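Local coordinates for protein multisubunit Na+/H+ antiporter, A subunit (Anoxybacillus flavithermus, PDB 6Z16) that probably exchanges sodium ions for protons across the cell membrane, acting as the A subunit of the multisubunit Mrp antiporter complex, at residues Pro29-Ile33 / Ile85-Met89; Phe174-Ala178 / Gly189-Met194; Ser274-Lys279 / His373-Gly378; Trp457-Ile461 / Gly558-Phe562; Arg672-Ile676 / Leu714-Leu720. All coordinates share one frame. Residue numbers count along the deposited sequence, not the author numbering.

Contact 1: residues Pro29-Ile33 / Ile85-Met89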
# COMPACT_ATOMS: atom_id res chain seq x y z
N PRO A 29 -68.32 34.75 64.17
CA PRO A 29 -69.71 34.27 64.17
C PRO A 29 -70.07 33.58 65.48
O PRO A 29 -71.27 33.44 65.78
CB PRO A 29 -69.74 33.29 63.00
CG PRO A 29 -68.63 33.73 62.12
CD PRO A 29 -67.56 34.20 63.04
N THR A 30 -69.04 33.07 66.17
CA THR A 30 -69.02 32.56 67.55
C THR A 30 -69.69 31.19 67.66
O THR A 30 -69.52 30.48 68.66
CB THR A 30 -69.64 33.60 68.51
OG1 THR A 30 -69.14 34.90 68.17
CG2 THR A 30 -69.23 33.36 69.96
N LEU A 31 -70.37 30.74 66.61
CA LEU A 31 -70.86 29.37 66.60
C LEU A 31 -69.96 28.45 65.79
O LEU A 31 -70.09 27.22 65.90
CB LEU A 31 -72.31 29.31 66.07
CG LEU A 31 -72.71 29.67 64.64
CD1 LEU A 31 -72.74 28.45 63.73
CD2 LEU A 31 -74.07 30.35 64.63
N HIS A 32 -69.07 29.02 64.98
CA HIS A 32 -68.04 28.22 64.32
C HIS A 32 -67.06 27.66 65.34
O HIS A 32 -66.51 26.57 65.14
CB HIS A 32 -67.29 29.07 63.30
CG HIS A 32 -68.15 29.54 62.16
ND1 HIS A 32 -67.70 30.45 61.23
CD2 HIS A 32 -69.42 29.23 61.82
CE1 HIS A 32 -68.66 30.68 60.35
NE2 HIS A 32 -69.72 29.96 60.69
N ILE A 33 -66.84 28.38 66.43
CA ILE A 33 -65.98 27.92 67.51
C ILE A 33 -66.82 27.21 68.56
O ILE A 33 -66.36 26.95 69.68
CB ILE A 33 -65.15 29.08 68.11
CG1 ILE A 33 -66.02 30.28 68.49
CG2 ILE A 33 -64.06 29.51 67.14
CD1 ILE A 33 -66.43 30.36 69.95
N ILE A 85 -80.97 31.72 62.90
CA ILE A 85 -79.56 32.06 62.95
C ILE A 85 -78.83 31.28 61.86
O ILE A 85 -78.79 30.05 61.90
CB ILE A 85 -78.96 31.77 64.33
CG1 ILE A 85 -79.73 32.53 65.41
CG2 ILE A 85 -77.49 32.13 64.36
CD1 ILE A 85 -79.75 34.03 65.20
N ARG A 86 -78.24 32.00 60.91
CA ARG A 86 -77.61 31.39 59.75
C ARG A 86 -76.11 31.68 59.74
O ARG A 86 -75.69 32.79 60.05
CB ARG A 86 -78.25 31.90 58.46
CG ARG A 86 -79.70 31.50 58.31
CD ARG A 86 -80.32 32.03 57.03
NE ARG A 86 -79.72 31.45 55.84
CZ ARG A 86 -78.97 32.12 54.97
NH1 ARG A 86 -78.72 33.41 55.16
NH2 ARG A 86 -78.45 31.50 53.91
N ALA A 87 -75.32 30.68 59.37
CA ALA A 87 -73.87 30.82 59.31
C ALA A 87 -73.32 29.94 58.20
O ALA A 87 -73.94 28.94 57.83
CB ALA A 87 -73.22 30.48 60.65
N THR A 88 -72.15 30.30 57.69
CA THR A 88 -71.59 29.65 56.52
C THR A 88 -70.07 29.58 56.64
O THR A 88 -69.44 30.59 56.95
CB THR A 88 -71.98 30.41 55.24
OG1 THR A 88 -73.41 30.49 55.15
CG2 THR A 88 -71.47 29.70 54.00
N MET A 89 -69.50 28.40 56.40
CA MET A 89 -68.05 28.24 56.30
C MET A 89 -67.73 27.39 55.07
O MET A 89 -67.93 26.17 55.10
CB MET A 89 -67.48 27.58 57.55
CG MET A 89 -65.97 27.43 57.51
SD MET A 89 -65.28 26.64 58.98
CE MET A 89 -65.45 27.95 60.18
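The first modelled residues, Pro29 and Thr30, lead into the contact without touching strand 85-89. Leu31 makes the first apolar contacts: its CD2 meets Ile85 CG2 at 3.9 Å and its CD1 lies 3.7 Å from Ala87 CB. Its two methyl ends thus cover alternate residues on one side of the strand, Ile85 and Ala87, with Arg86 between them pointing its CA-to-CB bond away. His32, in the short helix 32-35, contributes most from this side. Its NE2 is 3.5 Å from Ala87 CB, its CE1 3.5 Å from Thr88 O, and its ND1 3.5 Å from Met89 CE, so the imidazole lies obliquely across the strand's end in van der Waals contact. Ile33 turns its CB away. The arrangement is a small surface packing of the modelled N-terminus against a beta hairpin strand: strand 85-90 pairs with antiparallel strand 97-103, and Leu31 also touches Ala101 there, Tyr75 of a loop and Tyr71 of helix 63-72, so it lies between the hairpin and that helix.

Contact 2: residues Phe174-Ala178 / Gly189-Met194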
# COMPACT_ATOMS: atom_id res chain seq x y z
N PHE A 174 -69.40 3.32 67.17
CA PHE A 174 -68.69 2.05 67.00
C PHE A 174 -67.51 1.93 67.94
O PHE A 174 -67.24 0.85 68.48
CB PHE A 174 -68.24 1.91 65.54
CG PHE A 174 -67.24 0.82 65.32
CD1 PHE A 174 -67.63 -0.51 65.36
CD2 PHE A 174 -65.92 1.12 65.06
CE1 PHE A 174 -66.71 -1.52 65.15
CE2 PHE A 174 -64.99 0.12 64.86
CZ PHE A 174 -65.39 -1.20 64.90
N LEU A 175 -66.78 3.02 68.15
CA LEU A 175 -65.66 3.00 69.08
C LEU A 175 -66.13 2.89 70.53
O LEU A 175 -65.51 2.19 71.33
CB LEU A 175 -64.81 4.25 68.90
CG LEU A 175 -64.02 4.31 67.60
CD1 LEU A 175 -63.43 5.68 67.41
CD2 LEU A 175 -62.93 3.27 67.65
N LEU A 176 -67.23 3.57 70.87
CA LEU A 176 -67.70 3.59 72.25
C LEU A 176 -68.33 2.27 72.68
O LEU A 176 -68.25 1.92 73.86
CB LEU A 176 -68.69 4.73 72.46
CG LEU A 176 -68.08 6.11 72.63
CD1 LEU A 176 -69.13 7.16 72.53
CD2 LEU A 176 -67.44 6.15 73.99
N ILE A 177 -68.97 1.54 71.76
CA ILE A 177 -69.59 0.27 72.13
C ILE A 177 -68.54 -0.79 72.46
O ILE A 177 -68.72 -1.58 73.39
CB ILE A 177 -70.55 -0.18 71.00
CG1 ILE A 177 -71.72 0.78 70.91
CG2 ILE A 177 -71.10 -1.56 71.25
CD1 ILE A 177 -72.54 0.62 69.67
N ALA A 178 -67.40 -0.77 71.77
CA ALA A 178 -66.35 -1.76 71.97
C ALA A 178 -65.26 -1.26 72.90
O ALA A 178 -64.08 -1.49 72.64
CB ALA A 178 -65.75 -2.18 70.64
N GLY A 189 -71.11 -6.98 69.21
CA GLY A 189 -72.07 -5.89 69.21
C GLY A 189 -71.61 -4.70 68.39
O GLY A 189 -72.40 -4.10 67.66
N ALA A 190 -70.32 -4.37 68.48
CA ALA A 190 -69.77 -3.25 67.71
C ALA A 190 -69.79 -3.55 66.22
O ALA A 190 -70.13 -2.67 65.42
CB ALA A 190 -68.35 -2.95 68.16
N GLN A 191 -69.48 -4.79 65.84
CA GLN A 191 -69.48 -5.18 64.44
C GLN A 191 -70.88 -5.13 63.84
O GLN A 191 -71.08 -4.58 62.75
CB GLN A 191 -68.90 -6.59 64.31
CG GLN A 191 -68.71 -7.07 62.90
CD GLN A 191 -68.07 -8.43 62.85
OE1 GLN A 191 -67.83 -9.05 63.89
NE2 GLN A 191 -67.80 -8.92 61.65
N LYS A 192 -71.87 -5.65 64.58
CA LYS A 192 -73.24 -5.67 64.07
C LYS A 192 -73.83 -4.27 63.99
O LYS A 192 -74.46 -3.92 62.98
CB LYS A 192 -74.08 -6.58 64.96
CG LYS A 192 -75.53 -6.71 64.52
CD LYS A 192 -76.18 -7.90 65.19
CE LYS A 192 -76.41 -7.68 66.66
NZ LYS A 192 -77.13 -8.83 67.26
N SER A 193 -73.60 -3.44 65.02
CA SER A 193 -74.10 -2.07 65.00
C SER A 193 -73.44 -1.25 63.90
O SER A 193 -74.11 -0.44 63.23
CB SER A 193 -73.87 -1.42 66.36
OG SER A 193 -72.49 -1.32 66.64
N MET A 194 -72.15 -1.49 63.67
CA MET A 194 -71.42 -0.84 62.59
C MET A 194 -72.01 -1.18 61.24
O MET A 194 -72.29 -0.28 60.44
CB MET A 194 -69.95 -1.25 62.65
CG MET A 194 -69.09 -0.67 61.55
SD MET A 194 -67.41 -1.30 61.61
CE MET A 194 -67.67 -2.99 61.07
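Two consecutive antiparallel transmembrane helices, 159-177 and 184-214, meet here near their connection, forming a helical hairpin in the region shared by Mrp antiporters and NADH:quinone oxidoreductases. The backbones come close, with the CA atoms of Phe174 and Ala190 5.5 Å apart; Ala190, Gly189 and Ala178 offer little side chain between them. Ala190 is central: its CB meets Ala178 CB at 3.7 Å and Phe174 CE1 at 3.7 Å, while Ile177 CG2 lies 4.0 Å from Ala190 N. Phe174 CD1 approaches Ala190 O to 3.3 Å near the plane of the ring. Over one face of that ring sits the sulfur of Met194, with SD 3.8 Å from the centroid of the Phe174 ring and 19° off its normal, a Met-aromatic contact. Ile177 CD1 also rests 3.6 Å from Ser193 OG, a hydroxyl that lies 3.0 Å from both Gly189 O and Ala190 O within its own helix. Trp431 of a neighbouring subunit meets the Phe174 ring and packs on Ala178, so the hairpin also contributes to a subunit interface. Between the two helices the chemistry is van der Waals and sulfur-aromatic, implying that close fit of side chains, rather than polar pairing, joins them.

Contact 3: residues Ser274-Lys279 / His373-Gly378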
# COMPACT_ATOMS: atom_id res chain seq x y z
N SER A 274 -80.13 6.78 74.71
CA SER A 274 -81.29 7.49 75.23
C SER A 274 -81.55 8.79 74.50
O SER A 274 -82.70 9.06 74.13
CB SER A 274 -81.09 7.76 76.72
OG SER A 274 -80.94 6.54 77.41
N ALA A 275 -80.53 9.62 74.27
CA ALA A 275 -80.81 11.00 73.92
C ALA A 275 -80.25 11.47 72.59
O ALA A 275 -80.78 12.43 72.03
CB ALA A 275 -80.30 11.94 75.01
N THR A 276 -79.20 10.84 72.06
CA THR A 276 -78.49 11.45 70.94
C THR A 276 -78.55 10.65 69.64
O THR A 276 -79.04 11.17 68.64
CB THR A 276 -77.04 11.68 71.35
OG1 THR A 276 -76.52 10.47 71.91
CG2 THR A 276 -76.96 12.79 72.37
N MET A 277 -78.07 9.40 69.62
CA MET A 277 -77.89 8.75 68.33
C MET A 277 -79.18 8.13 67.82
O MET A 277 -79.52 8.29 66.65
CB MET A 277 -76.80 7.70 68.41
CG MET A 277 -76.59 6.99 67.09
SD MET A 277 -75.27 5.80 67.14
CE MET A 277 -75.93 4.66 68.34
N VAL A 278 -79.95 7.50 68.71
CA VAL A 278 -81.20 6.87 68.32
C VAL A 278 -82.30 7.86 67.98
O VAL A 278 -83.39 7.44 67.60
CB VAL A 278 -81.67 5.93 69.44
CG1 VAL A 278 -80.63 4.86 69.70
CG2 VAL A 278 -81.95 6.72 70.70
N LYS A 279 -82.05 9.16 68.10
CA LYS A 279 -82.98 10.20 67.68
C LYS A 279 -82.52 10.95 66.44
O LYS A 279 -83.15 11.94 66.06
CB LYS A 279 -83.22 11.18 68.83
CG LYS A 279 -83.99 10.55 69.97
CD LYS A 279 -84.13 11.49 71.14
CE LYS A 279 -85.06 10.89 72.18
NZ LYS A 279 -84.51 9.63 72.72
N HIS A 373 -88.89 11.72 76.50
CA HIS A 373 -88.28 10.39 76.54
C HIS A 373 -86.86 10.49 77.01
O HIS A 373 -86.50 9.84 78.01
CB HIS A 373 -88.35 9.69 75.19
CG HIS A 373 -87.62 8.38 75.17
ND1 HIS A 373 -86.31 8.27 74.76
CD2 HIS A 373 -88.00 7.14 75.56
CE1 HIS A 373 -85.92 7.01 74.87
NE2 HIS A 373 -86.93 6.31 75.35
N ALA A 374 -86.15 11.51 76.46
CA ALA A 374 -84.72 11.67 76.68
C ALA A 374 -84.43 11.74 78.16
O ALA A 374 -83.75 10.85 78.70
CB ALA A 374 -84.22 12.93 75.97
N THR A 375 -85.21 12.58 78.84
CA THR A 375 -84.97 12.90 80.24
C THR A 375 -85.08 11.65 81.09
O THR A 375 -84.06 11.17 81.62
CB THR A 375 -85.94 13.98 80.71
OG1 THR A 375 -85.88 15.09 79.80
CG2 THR A 375 -85.52 14.49 82.06
N PHE A 376 -86.24 10.97 81.04
CA PHE A 376 -86.40 9.92 82.03
C PHE A 376 -85.59 8.70 81.64
O PHE A 376 -85.06 8.02 82.53
CB PHE A 376 -87.87 9.56 82.31
CG PHE A 376 -88.66 9.05 81.13
CD1 PHE A 376 -89.47 9.91 80.42
CD2 PHE A 376 -88.66 7.71 80.77
CE1 PHE A 376 -90.24 9.46 79.36
CE2 PHE A 376 -89.40 7.26 79.70
CZ PHE A 376 -90.20 8.14 79.00
N LYS A 377 -85.33 8.54 80.33
CA LYS A 377 -84.63 7.34 79.91
C LYS A 377 -83.19 7.42 80.36
O LYS A 377 -82.65 6.43 80.88
CB LYS A 377 -84.73 7.14 78.40
CG LYS A 377 -84.14 5.84 77.93
CD LYS A 377 -84.82 4.65 78.60
CE LYS A 377 -86.24 4.48 78.13
NZ LYS A 377 -86.85 3.31 78.79
N GLY A 378 -82.63 8.64 80.33
CA GLY A 378 -81.27 8.84 80.80
C GLY A 378 -81.14 8.46 82.25
O GLY A 378 -80.31 7.61 82.61
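His373 opens the helical segment and provides its polar link: ND1 accepts a hydrogen bond from Lys279 NZ at 3.0 Å, with NZ near the plane of the imidazole. The same NZ donates to Ser274 O at a very short 2.4 Å. Ala374 follows with close backbone packing, its CA 4.8 Å from that of Ala275 and its CB 4.2 Å from Ala275 CB. Further on, Lys377 lays its CG 3.3 Å from Ser274 OG before its chain leads away, touching Leu327 and Ser330 of helix 323-347. Gly378 completes the fit, its N 4.0 Å from Ser274 OG. Helix 266-276 has a wider pi-type turn at 274-276 and helix 280-292 follows, Lys279 at its N-cap, resembling the broken transmembrane helix of complex I antiporter-like subunits. Lys279 ties the break to its own chain and to helix 360-391. With ND1 acting as acceptor, that nitrogen carries no proton in this pair; a buried lysine-histidine hydrogen bond of this kind is consistent with a part in proton transfer.

Contact 4: residues Trp457-Ile461 / Gly558-Phe562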
# COMPACT_ATOMS: atom_id res chain seq x y z
N TRP A 457 -103.39 0.85 71.30
CA TRP A 457 -103.90 0.75 72.66
C TRP A 457 -103.33 -0.47 73.37
O TRP A 457 -102.88 -0.35 74.52
CB TRP A 457 -105.43 0.69 72.63
CG TRP A 457 -106.02 0.54 73.99
CD1 TRP A 457 -106.07 1.48 74.97
CD2 TRP A 457 -106.57 -0.66 74.54
NE1 TRP A 457 -106.67 0.95 76.09
CE2 TRP A 457 -106.98 -0.36 75.85
CE3 TRP A 457 -106.78 -1.94 74.04
CZ2 TRP A 457 -107.58 -1.30 76.67
CZ3 TRP A 457 -107.37 -2.88 74.86
CH2 TRP A 457 -107.77 -2.56 76.15
N VAL A 458 -103.24 -1.62 72.68
CA VAL A 458 -102.74 -2.78 73.40
C VAL A 458 -101.24 -2.66 73.58
O VAL A 458 -100.70 -3.24 74.54
CB VAL A 458 -103.10 -4.13 72.73
CG1 VAL A 458 -104.58 -4.24 72.48
CG2 VAL A 458 -102.30 -4.40 71.47
N ALA A 459 -100.59 -1.84 72.75
CA ALA A 459 -99.18 -1.52 72.95
C ALA A 459 -98.96 -0.89 74.31
O ALA A 459 -98.06 -1.31 75.05
CB ALA A 459 -98.68 -0.59 71.84
N SER A 460 -99.86 0.03 74.69
CA SER A 460 -99.74 0.68 75.99
C SER A 460 -99.93 -0.32 77.12
O SER A 460 -99.22 -0.23 78.12
CB SER A 460 -100.74 1.82 76.11
OG SER A 460 -100.61 2.45 77.37
N ILE A 461 -100.82 -1.31 76.91
CA ILE A 461 -100.99 -2.40 77.87
C ILE A 461 -99.67 -3.09 78.10
O ILE A 461 -99.17 -3.17 79.24
CB ILE A 461 -102.04 -3.41 77.36
CG1 ILE A 461 -103.40 -2.75 77.20
CG2 ILE A 461 -102.11 -4.61 78.29
CD1 ILE A 461 -103.98 -2.30 78.48
N GLY A 558 -108.54 2.32 81.56
CA GLY A 558 -108.58 0.93 81.14
C GLY A 558 -107.21 0.34 80.92
O GLY A 558 -107.00 -0.85 81.20
N VAL A 559 -106.26 1.14 80.42
CA VAL A 559 -104.85 0.73 80.35
C VAL A 559 -104.34 0.35 81.73
O VAL A 559 -103.74 -0.72 81.91
CB VAL A 559 -104.00 1.85 79.72
CG1 VAL A 559 -102.52 1.58 79.94
CG2 VAL A 559 -104.26 1.94 78.23
N LEU A 560 -104.62 1.20 82.72
CA LEU A 560 -104.18 0.97 84.09
C LEU A 560 -104.79 -0.30 84.68
O LEU A 560 -104.08 -1.16 85.21
CB LEU A 560 -104.53 2.19 84.94
CG LEU A 560 -104.16 2.23 86.42
CD1 LEU A 560 -102.66 2.15 86.58
CD2 LEU A 560 -104.70 3.51 87.04
N LEU A 561 -106.12 -0.46 84.54
CA LEU A 561 -106.80 -1.62 85.12
C LEU A 561 -106.40 -2.92 84.44
O LEU A 561 -106.19 -3.94 85.11
CB LEU A 561 -108.32 -1.42 85.04
CG LEU A 561 -109.17 -2.56 85.64
CD1 LEU A 561 -108.86 -2.72 87.12
CD2 LEU A 561 -110.65 -2.32 85.42
N PHE A 562 -106.24 -2.90 83.11
CA PHE A 562 -105.90 -4.13 82.41
C PHE A 562 -104.44 -4.51 82.63
O PHE A 562 -104.12 -5.70 82.70
CB PHE A 562 -106.23 -3.99 80.92
CG PHE A 562 -107.71 -3.97 80.63
CD1 PHE A 562 -108.64 -4.43 81.55
CD2 PHE A 562 -108.17 -3.48 79.43
CE1 PHE A 562 -109.99 -4.39 81.27
CE2 PHE A 562 -109.51 -3.44 79.14
CZ PHE A 562 -110.43 -3.90 80.06
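The indole of Trp457 lies beside Val559 and reaches on to Phe562: its NE1 comes within 3.4 Å of Val559 CG2, and its CH2 within 3.4 Å of Phe562 CD2. The two aromatics meet rim to rim, with the centroids of the Trp457 six-membered ring and the Phe562 ring 5.8 Å apart and planes at 80°, neither lying over the other's face. Ile461, one helical turn after Trp457, brings CD1 against the same partners, 3.7 Å from Phe562 CB and 3.7 Å from Val559 CA. Val559 is thus bordered by three residues of helix 451-472, since Ser460 OG also touches Val559 CG1 at 3.3 Å. The short helical segments 457-461 and 558-562 run in the same general direction, 44° apart with their axes 9.5 Å at closest approach. The nearest CA pair is Ile461 and Val559, 5.6 Å apart, and Val559 has the largest area covered of any residue here. Trp457 also packs on Met555 and Ile461 on Leu566, extending the interface along helix 552-567, while Ser460 packs on Lys432 and Phe436 of helix 428-440. This is plain transmembrane packing between helix 451-472 and helix 552-567. The interface is held by dispersion forces and shape, with the lone hydroxyl of Ser460 meeting a methyl group, and Phe562 lies on the surface, where it may face lipid.

Contact 5: residues Arg672-Ile676 / Leu714-Leu720. With PTY (phosphatidylethanolamine), chain Q.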
# COMPACT_ATOMS: atom_id res chain seq x y z
N ARG A 672 -41.05 -34.13 21.81
CA ARG A 672 -40.89 -32.68 21.93
C ARG A 672 -39.75 -32.13 21.08
O ARG A 672 -39.82 -30.97 20.67
CB ARG A 672 -40.69 -32.32 23.40
CG ARG A 672 -41.97 -32.41 24.20
CD ARG A 672 -41.81 -32.00 25.64
NE ARG A 672 -41.06 -32.99 26.39
CZ ARG A 672 -41.61 -34.01 27.03
NH1 ARG A 672 -42.93 -34.16 27.01
NH2 ARG A 672 -40.86 -34.88 27.70
N LEU A 673 -38.73 -32.94 20.79
CA LEU A 673 -37.69 -32.54 19.85
C LEU A 673 -38.25 -32.29 18.46
O LEU A 673 -37.76 -31.41 17.74
CB LEU A 673 -36.60 -33.60 19.75
CG LEU A 673 -35.60 -33.80 20.87
CD1 LEU A 673 -34.77 -35.03 20.60
CD2 LEU A 673 -34.70 -32.59 20.97
N THR A 674 -39.26 -33.06 18.07
CA THR A 674 -39.90 -32.87 16.77
C THR A 674 -40.61 -31.52 16.72
O THR A 674 -40.54 -30.82 15.71
CB THR A 674 -40.87 -34.02 16.51
OG1 THR A 674 -40.18 -35.26 16.68
CG2 THR A 674 -41.41 -33.94 15.09
N ALA A 675 -41.25 -31.13 17.82
CA ALA A 675 -41.88 -29.82 17.88
C ALA A 675 -40.86 -28.69 17.93
O ALA A 675 -41.10 -27.62 17.38
CB ALA A 675 -42.81 -29.74 19.09
N ILE A 676 -39.70 -28.93 18.56
CA ILE A 676 -38.64 -27.93 18.61
C ILE A 676 -38.06 -27.69 17.22
O ILE A 676 -37.93 -26.54 16.77
CB ILE A 676 -37.55 -28.33 19.61
CG1 ILE A 676 -38.08 -28.23 21.04
CG2 ILE A 676 -36.31 -27.48 19.46
CD1 ILE A 676 -37.16 -28.84 22.06
N LEU A 714 -33.31 -26.18 22.94
CA LEU A 714 -32.59 -27.43 23.14
C LEU A 714 -31.86 -27.46 24.47
O LEU A 714 -31.61 -28.55 25.01
CB LEU A 714 -31.60 -27.65 22.01
CG LEU A 714 -32.22 -27.83 20.63
CD1 LEU A 714 -31.12 -27.84 19.63
CD2 LEU A 714 -33.01 -29.12 20.58
N LEU A 715 -31.47 -26.30 24.98
CA LEU A 715 -31.07 -26.19 26.37
C LEU A 715 -32.19 -26.64 27.30
O LEU A 715 -31.96 -27.43 28.23
CB LEU A 715 -30.69 -24.75 26.69
CG LEU A 715 -30.53 -24.42 28.18
CD1 LEU A 715 -29.28 -25.05 28.79
CD2 LEU A 715 -30.61 -22.93 28.41
N CYS A 716 -33.40 -26.16 27.05
CA CYS A 716 -34.52 -26.45 27.94
C CYS A 716 -34.99 -27.91 27.83
O CYS A 716 -35.56 -28.43 28.80
CB CYS A 716 -35.67 -25.49 27.64
SG CYS A 716 -37.04 -25.54 28.79
N PHE A 717 -34.75 -28.57 26.70
CA PHE A 717 -35.22 -29.95 26.52
C PHE A 717 -34.40 -30.93 27.35
O PHE A 717 -34.94 -31.67 28.18
CB PHE A 717 -35.17 -30.36 25.05
CG PHE A 717 -35.60 -31.78 24.80
CD1 PHE A 717 -36.94 -32.11 24.78
CD2 PHE A 717 -34.66 -32.79 24.61
CE1 PHE A 717 -37.34 -33.42 24.57
CE2 PHE A 717 -35.06 -34.10 24.41
CZ PHE A 717 -36.40 -34.41 24.39
N TYR A 718 -33.08 -30.97 27.14
CA TYR A 718 -32.24 -32.05 27.66
C TYR A 718 -32.04 -32.01 29.17
O TYR A 718 -31.33 -32.87 29.69
CB TYR A 718 -30.87 -32.03 26.99
CG TYR A 718 -30.86 -32.53 25.56
CD1 TYR A 718 -30.89 -33.89 25.29
CD2 TYR A 718 -30.82 -31.64 24.49
CE1 TYR A 718 -30.88 -34.35 24.00
CE2 TYR A 718 -30.81 -32.10 23.19
CZ TYR A 718 -30.84 -33.46 22.95
OH TYR A 718 -30.83 -33.93 21.66
N HIS A 719 -32.64 -31.06 29.89
CA HIS A 719 -32.62 -31.06 31.34
C HIS A 719 -34.00 -31.33 31.93
O HIS A 719 -34.25 -30.98 33.09
CB HIS A 719 -32.07 -29.75 31.88
CG HIS A 719 -30.62 -29.54 31.56
ND1 HIS A 719 -30.19 -28.93 30.41
CD2 HIS A 719 -29.50 -29.89 32.24
CE1 HIS A 719 -28.87 -28.89 30.40
NE2 HIS A 719 -28.43 -29.47 31.50
N LEU A 720 -34.90 -31.93 31.16
CA LEU A 720 -36.14 -32.44 31.71
C LEU A 720 -35.84 -33.57 32.69
O LEU A 720 -34.91 -34.35 32.47
CB LEU A 720 -37.07 -32.94 30.61
CG LEU A 720 -37.81 -31.88 29.80
CD1 LEU A 720 -38.49 -32.49 28.60
CD2 LEU A 720 -38.83 -31.23 30.68
C1 PTY Q . -24.93 -27.07 27.72
C2 PTY Q . -23.94 -26.83 32.74
C3 PTY Q . -25.19 -27.26 31.94
O4 PTY Q . -25.81 -26.11 27.10
C5 PTY Q . -24.97 -29.29 28.88
C6 PTY Q . -25.78 -28.25 28.15
O7 PTY Q . -26.36 -28.85 26.96
C8 PTY Q . -27.65 -28.60 26.70
O10 PTY Q . -28.36 -27.95 27.42
C11 PTY Q . -28.10 -29.24 25.43
C12 PTY Q . -27.49 -28.66 24.16
C13 PTY Q . -27.92 -27.23 23.88
C14 PTY Q . -27.96 -26.88 22.40
C15 PTY Q . -26.62 -26.92 21.71
C16 PTY Q . -26.67 -27.50 20.31
C17 PTY Q . -27.58 -26.76 19.33
C18 PTY Q . -27.04 -25.41 18.88
C19 PTY Q . -27.43 -25.04 17.47
C20 PTY Q . -28.92 -25.06 17.21
C21 PTY Q . -29.31 -24.68 15.79
C22 PTY Q . -28.80 -25.65 14.75
C30 PTY Q . -25.40 -24.84 27.04
C31 PTY Q . -26.45 -23.95 26.45
O30 PTY Q . -24.33 -24.47 27.43
C32 PTY Q . -25.91 -22.84 25.57
C33 PTY Q . -25.55 -23.31 24.17
C34 PTY Q . -25.15 -22.20 23.22
C35 PTY Q . -24.97 -22.69 21.80
C36 PTY Q . -24.95 -21.58 20.76
C37 PTY Q . -25.23 -22.09 19.36
C38 PTY Q . -25.15 -21.04 18.28
C39 PTY Q . -26.06 -19.85 18.48
C40 PTY Q . -26.27 -19.02 17.23
C41 PTY Q . -24.99 -18.47 16.63
C42 PTY Q . -24.33 -17.44 17.52
C43 PTY Q . -25.17 -16.20 17.71
C44 PTY Q . -24.67 -15.33 18.83
P1 PTY Q . -25.07 -29.91 31.53
O11 PTY Q . -25.51 -28.61 32.34
O12 PTY Q . -23.57 -29.84 31.37
O13 PTY Q . -25.58 -31.15 32.17
O14 PTY Q . -25.71 -29.71 30.05
N1 PTY Q . -22.76 -27.53 32.21
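This is an apolar helix-to-helix contact at the beginning of helix 672-692 and the end of helix 696-717, with lipid bound alongside. The Phe717 ring is its centre. Leu673 CG lies over one face, 3.8 Å from the Phe717 centroid and 21° off the normal, a CH-pi contact; Arg672 CB approaches Phe717 CE1 at 3.7 Å, and Ile676 CD1 meets Phe717 CB at 3.9 Å. Further along the pair, Leu714 CD2 touches both Leu673 CD2 and Ile676 CG2, each at 3.9 Å. The two helices follow one another in the sequence with a short connection, forming a transmembrane hairpin within the region related to MBH subunit D. A type I beta turn from Phe717 to Leu720 follows and brings Leu720 CD1 to 3.4 Å from Arg672 NE. His719, on this turn, donates ND1 to Leu715 O at 3.2 Å and NE2 to the phosphatidylethanolamine phosphate ester oxygens, at 3.2 Å to O11 and, weakly, at 3.1 Å to O14. Donation from both nitrogens would be consistent with a protonated imidazole. Tyr718 CD2 packs 3.7 Å from lipid C11, and Leu715 CD1 lies 3.3 Å from lipid O10.

The five contacts range from core to surface. Contacts 2 and 3 are buried and share one family region, their nearest atoms about 5 Å apart, yet contact 2 is sulfur-aromatic and apolar whereas contact 3 is built around a lysine-histidine hydrogen bond. Helix 266-276, which supplies part of contact 3, also packs on Leu176 of segment 174-178. Contact 4, about 24 Å from contact 3 between centres, is apolar and only partly buried. Contact 1 is the surface one and the only one to use a strand. Contact 5, about 92 Å from contact 4 between centres, lies in the distant MBH-like region and combines apolar packing with bound lipid.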